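Local coordinates for protein fructokinase (Xylella fastidiosa Temecula1, PDB 3LJS) that probably phosphorylates fructose at the expense of ATP, as a sugar kinase of the PfkB (ribokinase-like) family, at residues Phe10-Ile15 against Gly37-Val42; Phe165-Arg170 against Val194-Glu199; Leu296-Ala301 against Glu321-Ile326. All coordinates share one frame; numbering follows the deposited sequence.

Contact 1: Phe10-Ile15 against Gly37-Val42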
loop_
_atom_site.group_PDB
_atom_site.type_symbol
_atom_site.label_atom_id
_atom_site.label_comp_id
_atom_site.label_asym_id
_atom_site.label_seq_id
_atom_site.Cartn_x
_atom_site.Cartn_y
_atom_site.Cartn_z
ATOM N N PHE B 10 -15.455 -17.298 0.361
ATOM C CA PHE B 10 -14.265 -17.220 1.193
ATOM C C PHE B 10 -13.002 -16.709 0.517
ATOM O O PHE B 10 -12.731 -17.020 -0.638
ATOM C CB PHE B 10 -13.969 -18.603 1.783
ATOM C CG PHE B 10 -12.671 -18.667 2.532
ATOM C CD1 PHE B 10 -12.590 -18.218 3.846
ATOM C CD2 PHE B 10 -11.514 -19.125 1.907
ATOM C CE1 PHE B 10 -11.370 -18.223 4.526
ATOM C CE2 PHE B 10 -10.291 -19.133 2.578
ATOM C CZ PHE B 10 -10.222 -18.680 3.887
ATOM N N GLY B 11 -12.212 -15.939 1.254
ATOM C CA GLY B 11 -10.968 -15.468 0.688
ATOM C C GLY B 11 -10.581 -14.034 0.952
ATOM O O GLY B 11 -10.684 -13.525 2.068
ATOM N N GLU B 12 -10.138 -13.367 -0.104
ATOM C CA GLU B 12 -9.700 -12.002 0.038
ATOM C C GLU B 12 -10.676 -10.948 -0.441
ATOM O O GLU B 12 -11.378 -11.116 -1.440
ATOM C CB GLU B 12 -8.355 -11.804 -0.675
ATOM C CG GLU B 12 -8.440 -11.545 -2.182
ATOM C CD GLU B 12 -8.837 -12.772 -3.000
ATOM O OE1 GLU B 12 -9.108 -13.843 -2.406
ATOM O OE2 GLU B 12 -8.877 -12.662 -4.250
ATOM N N ALA B 13 -10.709 -9.869 0.326
ATOM C CA ALA B 13 -11.489 -8.684 0.041
ATOM C C ALA B 13 -10.356 -7.664 0.159
ATOM O O ALA B 13 -9.602 -7.684 1.134
ATOM C CB ALA B 13 -12.543 -8.448 1.122
ATOM N N LEU B 14 -10.199 -6.809 -0.838
ATOM C CA LEU B 14 -9.127 -5.823 -0.797
ATOM C C LEU B 14 -9.550 -4.556 -1.505
ATOM O O LEU B 14 -10.660 -4.477 -2.031
ATOM C CB LEU B 14 -7.863 -6.394 -1.449
ATOM C CG LEU B 14 -8.026 -7.104 -2.800
ATOM C CD1 LEU B 14 -8.408 -6.114 -3.892
ATOM C CD2 LEU B 14 -6.712 -7.790 -3.155
ATOM N N ILE B 15 -8.658 -3.568 -1.521
ATOM C CA ILE B 15 -8.941 -2.294 -2.167
ATOM C C ILE B 15 -8.276 -2.195 -3.529
ATOM O O ILE B 15 -7.068 -2.410 -3.656
ATOM C CB ILE B 15 -8.438 -1.104 -1.311
ATOM C CG1 ILE B 15 -9.124 -1.111 0.057
ATOM C CG2 ILE B 15 -8.690 0.207 -2.034
ATOM C CD1 ILE B 15 -10.623 -0.944 0.001
ATOM N N GLY B 37 -11.648 -7.858 -4.772
ATOM C CA GLY B 37 -11.346 -9.182 -4.261
ATOM C C GLY B 37 -12.302 -10.118 -4.980
ATOM O O GLY B 37 -13.512 -9.876 -4.982
ATOM N N ALA B 38 -11.781 -11.177 -5.593
ATOM C CA ALA B 38 -12.628 -12.100 -6.347
ATOM C C ALA B 38 -13.825 -12.645 -5.560
ATOM O O ALA B 38 -14.968 -12.449 -5.963
ATOM C CB ALA B 38 -11.788 -13.248 -6.918
ATOM N N PRO B 39 -13.584 -13.351 -4.441
ATOM C CA PRO B 39 -14.751 -13.857 -3.705
ATOM C C PRO B 39 -15.642 -12.737 -3.159
ATOM O O PRO B 39 -16.849 -12.920 -2.988
ATOM C CB PRO B 39 -14.128 -14.726 -2.603
ATOM C CG PRO B 39 -12.729 -14.173 -2.453
ATOM C CD PRO B 39 -12.330 -13.876 -3.873
ATOM N N ALA B 40 -15.049 -11.574 -2.903
ATOM C CA ALA B 40 -15.805 -10.432 -2.396
ATOM C C ALA B 40 -16.771 -9.936 -3.465
ATOM O O ALA B 40 -17.925 -9.620 -3.166
ATOM C CB ALA B 40 -14.858 -9.300 -1.977
ATOM N N ASN B 41 -16.298 -9.865 -4.707
ATOM C CA ASN B 41 -17.143 -9.426 -5.817
ATOM C C ASN B 41 -18.302 -10.409 -5.997
ATOM O O ASN B 41 -19.433 -10.011 -6.248
ATOM C CB ASN B 41 -16.356 -9.369 -7.132
ATOM C CG ASN B 41 -15.262 -8.307 -7.133
ATOM O OD1 ASN B 41 -15.386 -7.263 -6.490
ATOM N ND2 ASN B 41 -14.193 -8.561 -7.886
ATOM N N VAL B 42 -18.014 -11.700 -5.886
ATOM C CA VAL B 42 -19.059 -12.703 -6.051
ATOM C C VAL B 42 -20.135 -12.504 -4.992
ATOM O O VAL B 42 -21.328 -12.561 -5.290
ATOM C CB VAL B 42 -18.482 -14.132 -5.950
ATOM C CG1 VAL B 42 -19.613 -15.156 -5.981
ATOM C CG2 VAL B 42 -17.515 -14.384 -7.116
#

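Contact 2: Phe165-Arg170 against Val194-Glu199. With PO4 (phosphate ion), chain C.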
loop_
_atom_site.group_PDB
_atom_site.type_symbol
_atom_site.label_atom_id
_atom_site.label_comp_id
_atom_site.label_asym_id
_atom_site.label_seq_id
_atom_site.Cartn_x
_atom_site.Cartn_y
_atom_site.Cartn_z
ATOM N N PHE B 165 -15.150 -23.542 -7.183
ATOM C CA PHE B 165 -13.785 -23.044 -7.261
ATOM C C PHE B 165 -13.530 -22.341 -8.598
ATOM O O PHE B 165 -13.563 -22.965 -9.656
ATOM C CB PHE B 165 -12.811 -24.221 -7.059
ATOM C CG PHE B 165 -11.350 -23.837 -7.076
ATOM C CD1 PHE B 165 -10.901 -22.698 -6.419
ATOM C CD2 PHE B 165 -10.412 -24.653 -7.710
ATOM C CE1 PHE B 165 -9.537 -22.373 -6.391
ATOM C CE2 PHE B 165 -9.049 -24.339 -7.688
ATOM C CZ PHE B 165 -8.611 -23.200 -7.028
ATOM N N ASP B 166 -13.313 -21.031 -8.541
ATOM C CA ASP B 166 -13.018 -20.245 -9.739
ATOM C C ASP B 166 -11.514 -19.994 -9.625
ATOM O O ASP B 166 -11.076 -19.217 -8.776
ATOM C CB ASP B 166 -13.792 -18.919 -9.714
ATOM C CG ASP B 166 -13.561 -18.074 -10.963
ATOM O OD1 ASP B 166 -14.135 -16.966 -11.040
ATOM O OD2 ASP B 166 -12.812 -18.507 -11.867
ATOM N N LEU B 167 -10.732 -20.664 -10.465
ATOM C CA LEU B 167 -9.276 -20.548 -10.407
ATOM C C LEU B 167 -8.829 -19.110 -10.201
ATOM O O LEU B 167 -8.185 -18.790 -9.195
ATOM C CB LEU B 167 -8.640 -21.133 -11.673
ATOM C CG LEU B 167 -7.276 -21.795 -11.442
ATOM C CD1 LEU B 167 -7.436 -22.942 -10.461
ATOM C CD2 LEU B 167 -6.703 -22.308 -12.752
ATOM N N ASN B 168 -9.164 -18.240 -11.149
ATOM C CA ASN B 168 -8.802 -16.836 -11.028
ATOM C C ASN B 168 -7.299 -16.724 -10.744
ATOM O O ASN B 168 -6.866 -15.969 -9.870
ATOM C CB ASN B 168 -9.606 -16.220 -9.883
ATOM C CG ASN B 168 -9.816 -14.741 -10.052
ATOM O OD1 ASN B 168 -9.131 -13.926 -9.426
ATOM N ND2 ASN B 168 -10.762 -14.376 -10.910
ATOM N N PHE B 169 -6.514 -17.484 -11.500
ATOM C CA PHE B 169 -5.065 -17.522 -11.334
ATOM C C PHE B 169 -4.353 -16.215 -11.691
ATOM O O PHE B 169 -4.441 -15.729 -12.817
ATOM C CB PHE B 169 -4.500 -18.680 -12.165
ATOM C CG PHE B 169 -3.049 -18.971 -11.911
ATOM C CD1 PHE B 169 -2.517 -18.889 -10.629
ATOM C CD2 PHE B 169 -2.216 -19.362 -12.959
ATOM C CE1 PHE B 169 -1.172 -19.193 -10.391
ATOM C CE2 PHE B 169 -0.872 -19.669 -12.735
ATOM C CZ PHE B 169 -0.348 -19.585 -11.451
ATOM N N ARG B 170 -3.644 -15.660 -10.712
ATOM C CA ARG B 170 -2.898 -14.419 -10.893
ATOM C C ARG B 170 -1.457 -14.669 -10.442
ATOM O O ARG B 170 -1.111 -14.454 -9.276
ATOM C CB ARG B 170 -3.533 -13.307 -10.060
ATOM C CG ARG B 170 -4.983 -13.016 -10.432
ATOM C CD ARG B 170 -5.092 -12.393 -11.816
ATOM N NE ARG B 170 -6.475 -12.082 -12.171
ATOM C CZ ARG B 170 -7.344 -12.956 -12.672
ATOM N NH1 ARG B 170 -6.980 -14.214 -12.889
ATOM N NH2 ARG B 170 -8.583 -12.572 -12.953
ATOM N N VAL B 194 -16.163 -26.151 -11.119
ATOM C CA VAL B 194 -14.910 -25.485 -11.449
ATOM C C VAL B 194 -15.037 -24.527 -12.624
ATOM O O VAL B 194 -15.719 -24.816 -13.610
ATOM C CB VAL B 194 -13.822 -26.531 -11.788
ATOM C CG1 VAL B 194 -12.571 -25.839 -12.332
ATOM C CG2 VAL B 194 -13.499 -27.358 -10.545
ATOM N N LYS B 195 -14.376 -23.382 -12.508
ATOM C CA LYS B 195 -14.386 -22.381 -13.564
ATOM C C LYS B 195 -12.951 -22.013 -13.922
ATOM O O LYS B 195 -12.169 -21.610 -13.060
ATOM C CB LYS B 195 -15.146 -21.131 -13.121
ATOM C CG LYS B 195 -15.112 -20.001 -14.145
ATOM C CD LYS B 195 -16.046 -18.872 -13.740
ATOM C CE LYS B 195 -15.905 -17.662 -14.654
ATOM N NZ LYS B 195 -14.620 -16.950 -14.450
ATOM N N LEU B 196 -12.622 -22.160 -15.201
ATOM C CA LEU B 196 -11.287 -21.863 -15.712
ATOM C C LEU B 196 -11.377 -20.972 -16.943
ATOM O O LEU B 196 -12.417 -20.910 -17.601
ATOM C CB LEU B 196 -10.582 -23.154 -16.137
ATOM C CG LEU B 196 -10.367 -24.317 -15.174
ATOM C CD1 LEU B 196 -9.825 -25.509 -15.950
ATOM C CD2 LEU B 196 -9.401 -23.912 -14.074
ATOM N N SER B 197 -10.284 -20.281 -17.247
ATOM C CA SER B 197 -10.217 -19.452 -18.442
ATOM C C SER B 197 -9.479 -20.345 -19.439
ATOM O O SER B 197 -8.882 -21.344 -19.038
ATOM C CB SER B 197 -9.404 -18.182 -18.178
ATOM O OG SER B 197 -8.065 -18.510 -17.852
ATOM N N SER B 198 -9.524 -20.004 -20.725
ATOM C CA SER B 198 -8.837 -20.802 -21.743
ATOM C C SER B 198 -7.357 -20.883 -21.425
ATOM O O SER B 198 -6.729 -21.934 -21.571
ATOM C CB SER B 198 -8.994 -20.172 -23.132
ATOM O OG SER B 198 -10.353 -20.102 -23.514
ATOM N N GLU B 199 -6.807 -19.756 -20.997
ATOM C CA GLU B 199 -5.397 -19.662 -20.662
ATOM C C GLU B 199 -5.027 -20.583 -19.505
ATOM O O GLU B 199 -3.981 -21.234 -19.536
ATOM C CB GLU B 199 -5.036 -18.213 -20.317
ATOM C CG GLU B 199 -5.361 -17.200 -21.421
ATOM C CD GLU B 199 -6.776 -16.626 -21.329
ATOM O OE1 GLU B 199 -7.758 -17.395 -21.434
ATOM O OE2 GLU B 199 -6.904 -15.393 -21.154
HETATM P P PO4 C . -11.199 -10.523 -10.609
HETATM O O1 PO4 C . -11.605 -9.606 -11.706
HETATM O O2 PO4 C . -11.836 -11.849 -10.811
HETATM O O3 PO4 C . -9.720 -10.677 -10.615
HETATM O O4 PO4 C . -11.634 -9.957 -9.306
HETATM O O HOH W 1 -14.079 -14.756 -12.280
#

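Contact 3: Leu296-Ala301 against Glu321-Ile326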
loop_
_atom_site.group_PDB
_atom_site.type_symbol
_atom_site.label_atom_id
_atom_site.label_comp_id
_atom_site.label_asym_id
_atom_site.label_seq_id
_atom_site.Cartn_x
_atom_site.Cartn_y
_atom_site.Cartn_z
ATOM N N LEU B 296 -27.087 -21.117 -16.973
ATOM C CA LEU B 296 -25.914 -20.372 -17.396
ATOM C C LEU B 296 -26.301 -19.149 -18.225
ATOM O O LEU B 296 -25.541 -18.184 -18.297
ATOM C CB LEU B 296 -24.944 -21.286 -18.150
ATOM C CG LEU B 296 -24.458 -22.439 -17.257
ATOM C CD1 LEU B 296 -23.489 -23.318 -18.031
ATOM C CD2 LEU B 296 -23.789 -21.881 -15.990
ATOM N N ARG B 297 -27.476 -19.177 -18.855
ATOM C CA ARG B 297 -27.917 -18.010 -19.617
ATOM C C ARG B 297 -28.132 -16.867 -18.620
ATOM O O ARG B 297 -27.802 -15.711 -18.893
ATOM C CB ARG B 297 -29.232 -18.278 -20.355
ATOM C CG ARG B 297 -29.862 -16.996 -20.914
ATOM C CD ARG B 297 -31.213 -17.234 -21.587
ATOM N NE ARG B 297 -31.080 -18.047 -22.793
ATOM C CZ ARG B 297 -31.471 -19.313 -22.893
ATOM N NH1 ARG B 297 -32.033 -19.929 -21.858
ATOM N NH2 ARG B 297 -31.290 -19.969 -24.031
ATOM N N PHE B 298 -28.704 -17.203 -17.466
ATOM C CA PHE B 298 -28.946 -16.218 -16.414
ATOM C C PHE B 298 -27.605 -15.640 -15.961
ATOM O O PHE B 298 -27.441 -14.424 -15.850
ATOM C CB PHE B 298 -29.632 -16.885 -15.216
ATOM C CG PHE B 298 -29.933 -15.946 -14.086
ATOM C CD1 PHE B 298 -31.157 -15.282 -14.024
ATOM C CD2 PHE B 298 -28.986 -15.706 -13.088
ATOM C CE1 PHE B 298 -31.436 -14.391 -12.983
ATOM C CE2 PHE B 298 -29.253 -14.817 -12.042
ATOM C CZ PHE B 298 -30.478 -14.156 -11.987
ATOM N N ALA B 299 -26.654 -16.526 -15.683
ATOM C CA ALA B 299 -25.325 -16.107 -15.235
ATOM C C ALA B 299 -24.677 -15.158 -16.246
ATOM O O ALA B 299 -24.063 -14.152 -15.866
ATOM C CB ALA B 299 -24.442 -17.332 -15.019
ATOM N N ALA B 300 -24.817 -15.474 -17.531
ATOM C CA ALA B 300 -24.245 -14.638 -18.585
ATOM C C ALA B 300 -24.912 -13.263 -18.585
ATOM O O ALA B 300 -24.257 -12.243 -18.819
ATOM C CB ALA B 300 -24.424 -15.309 -19.941
ATOM N N ALA B 301 -26.216 -13.236 -18.320
ATOM C CA ALA B 301 -26.947 -11.971 -18.293
ATOM C C ALA B 301 -26.438 -11.087 -17.161
ATOM O O ALA B 301 -26.301 -9.879 -17.328
ATOM C CB ALA B 301 -28.443 -12.228 -18.131
ATOM N N GLU B 321 -33.571 -6.459 -13.286
ATOM C CA GLU B 321 -32.793 -6.011 -14.435
ATOM C C GLU B 321 -32.223 -7.174 -15.242
ATOM O O GLU B 321 -32.172 -7.119 -16.471
ATOM C CB GLU B 321 -31.661 -5.099 -13.965
ATOM C CG GLU B 321 -32.167 -3.888 -13.213
ATOM C CD GLU B 321 -31.050 -3.006 -12.707
ATOM O OE1 GLU B 321 -30.148 -3.528 -12.020
ATOM O OE2 GLU B 321 -31.078 -1.790 -12.987
ATOM N N VAL B 322 -31.785 -8.221 -14.550
ATOM C CA VAL B 322 -31.249 -9.392 -15.232
ATOM C C VAL B 322 -32.373 -10.107 -15.987
ATOM O O VAL B 322 -32.221 -10.460 -17.157
ATOM C CB VAL B 322 -30.617 -10.383 -14.234
ATOM C CG1 VAL B 322 -30.170 -11.648 -14.972
ATOM C CG2 VAL B 322 -29.443 -9.727 -13.527
ATOM N N LEU B 323 -33.503 -10.321 -15.319
ATOM C CA LEU B 323 -34.626 -10.990 -15.959
ATOM C C LEU B 323 -35.161 -10.184 -17.146
ATOM O O LEU B 323 -35.576 -10.764 -18.146
ATOM C CB LEU B 323 -35.743 -11.259 -14.937
ATOM C CG LEU B 323 -35.375 -12.252 -13.823
ATOM C CD1 LEU B 323 -36.541 -12.410 -12.849
ATOM C CD2 LEU B 323 -35.016 -13.606 -14.445
ATOM N N SER B 324 -35.137 -8.853 -17.047
ATOM C CA SER B 324 -35.618 -8.015 -18.143
ATOM C C SER B 324 -34.726 -8.179 -19.359
ATOM O O SER B 324 -35.217 -8.224 -20.489
ATOM C CB SER B 324 -35.648 -6.532 -17.745
ATOM O OG SER B 324 -36.621 -6.297 -16.747
ATOM N N LEU B 325 -33.416 -8.253 -19.134
ATOM C CA LEU B 325 -32.480 -8.423 -20.244
ATOM C C LEU B 325 -32.739 -9.744 -20.955
ATOM O O LEU B 325 -32.778 -9.806 -22.186
ATOM C CB LEU B 325 -31.028 -8.392 -19.751
ATOM C CG LEU B 325 -29.989 -8.789 -20.807
ATOM C CD1 LEU B 325 -30.077 -7.851 -22.005
ATOM C CD2 LEU B 325 -28.590 -8.752 -20.199
ATOM N N ILE B 326 -32.912 -10.805 -20.175
ATOM C CA ILE B 326 -33.166 -12.125 -20.743
ATOM C C ILE B 326 -34.497 -12.139 -21.494
ATOM O O ILE B 326 -34.610 -12.724 -22.574
ATOM C CB ILE B 326 -33.207 -13.197 -19.645
ATOM C CG1 ILE B 326 -31.848 -13.262 -18.943
ATOM C CG2 ILE B 326 -33.569 -14.550 -20.253
ATOM C CD1 ILE B 326 -31.842 -14.146 -17.706
#

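Contact 1: Phe10-Ile15 against Gly37-Val42
The ring of Pro-39 packs against the carboxylate end of Glu-12, the two side chains crossing at about a right angle, with Glu-12 OE1 3.5 Å from Pro-39 CD. The glutamate chain is folded to get there: CG stands between the backbone N and the carbonyl carbon (chi1 83°) and the chain bends at chi2. Its other oxygen, OE2, comes near the backbone N of Ala-38 without bonding to it; the hydrogen bond of that oxygen is with Asn-138 ND2. The rest of the proline ring rests on backbone: CB is 3.3 Å from Phe-10 O, and CG touches Gly-11 CA and Glu-12 O.

Gly-37, the N-cap of helix 38-49, passes close to the backbone of Glu-12 and Ala-13. Its CA reaches Glu-12 O at 3.4 Å in a CA-H...O contact, and the Ala-13 and Gly-37 CA atoms are 4.3 Å apart. Both glycines have positive phi (Gly-11 138°, Gly-37 113°), and the bare CA of Gly-37 lets the segments approach. Beyond them Ala-13 CB meets Ala-40 CB at 4.0 Å, and Leu-14 CD1 packs 3.8 Å from Gly-37 N.

The contact thus joins the connection between strands 6-10 and 14-19 to the first turn of the helix, whose Ala-38 lies near a phosphate ion probably taken from the crystallisation liquor. No conventional hydrogen bond crosses between segments 10-15 and 37-42, so the contact rests on close fit with one CA-H...O contact; burying Glu-12 N and O without partners probably carries a cost.

Contact 2: Phe165-Arg170 against Val194-Glu199
Lys-195 lies alongside Asp-166, both side chains pointing the same way from neighbouring parallel strands, and its ammonium makes a weak salt bridge, NZ to OD1 3.4 Å. The lysine chain is extended as far as CE and turns only at its last torsion (chi4 -71°), which brings NZ round to the carboxylate. NZ has a stronger partner in the carbonyl O of Ala-260, and a water oxygen accepts from NZ at 3.1 Å. The lysine methylenes run past Asp-166 OD2.

The backbone pairing is parallel. Lys-195 N gives its hydrogen to Phe-165 O at 3.0 Å, and Lys-195 O receives that of Leu-167 N at 3.1 Å. Leu-167 O is satisfied by Ser-137 OG. Where the strand 162-166 ends, Leu-167 CD2 presses on Leu-196 CD2 at 3.4 Å, tighter than usual for two methyls.

Past the strand, Asn-168 ND2 bonds phosphate O2 at 2.7 Å, while Arg-170 NH2 reaches phosphate O3 only weakly. Arg-170 NH1 is bonded to Phe-169 O at 3.0 Å; that oxygen lies in the guanidinium plane, though NH1 stands well above the carbonyl plane, away from the lone pairs. Asn-168 OD1 sits over one guanidinium face and takes a weak hydrogen bond from Asn-138 ND2.

Arg-170 and Lys-195 both bind ATP in this protein, though none is bound here. Strands 162-166 and 193-197, joined through helix 181-189, form a beta-alpha-beta crossover of the ribokinase-like fold, with Lys-195 within its second strand and Arg-170 in the loop after its first.

Contact 3: Leu296-Ala301 against Glu321-Ile326
Phe-298 offers one face of its ring to Val-322, whose CG1 makes a CH-pi contact 3.9 Å from the ring centroid and 23° off the ring normal. The methyl is displaced toward the rim and closest to CE1. With CG anti to the backbone N (chi1 -179°), the ring reaches out from its helix toward the other one. Leu-323 CD2 meets the same ring at its edge, in the plane, 3.9 Å from CE1. Ile-326 CD1 also touches the ring, at Phe-298 CD1.

The remaining contacts are aliphatic. Ala-301, its CB directed at the facing helix, is small enough for close approach: CB touches Val-322 CG1 at 3.6 Å, Ile-326 CG1 at 3.7 Å and, less closely, Leu-325 CD2. Ile-326 spreads its branches over several partners. CD1 reaches Phe-298 CA, while CG2 lies 3.8 Å from CD of Arg-297, so the arginine contributes its methylene chain at the partly exposed margin.

No hydrogen bond passes between segments 296-301 and 321-326, whose axes come within 9.4 Å and cross at 111°. Leu-49 of helix 38-49 packs against both Phe-298 and Val-322, and Phe-250 lies on Arg-297 and Ala-301.

The arrangement is a steep helix-helix packing: helix 289-305 rests on helix 262-275, Ala-299 touching Phe-264 and Met-268, and the C-terminal helix 319-328 lies across it, probably outside the helical layer of this ribokinase-like alpha/beta fold.

How the contacts relate
Contacts 1 and 2 are buried near the middle of the chain, with centres 15 Å apart, and they touch where Ala-38 CB packs on Asn-168 OD1, close to the bound phosphate. Contact 3 lies farther out, partly buried, its nearest atoms about 10 Å from contact 1 and about 9 Å from contact 2. Helix 38-49 nevertheless links the first and last: it starts at contact 1 and reaches contact 3 at its far end. Strand pairing and charge dominate contact 2 among ATP-binding residues, glycine-assisted close approach characterises contact 1, and contact 3, away from the known ATP-binding residues, is wholly apolar.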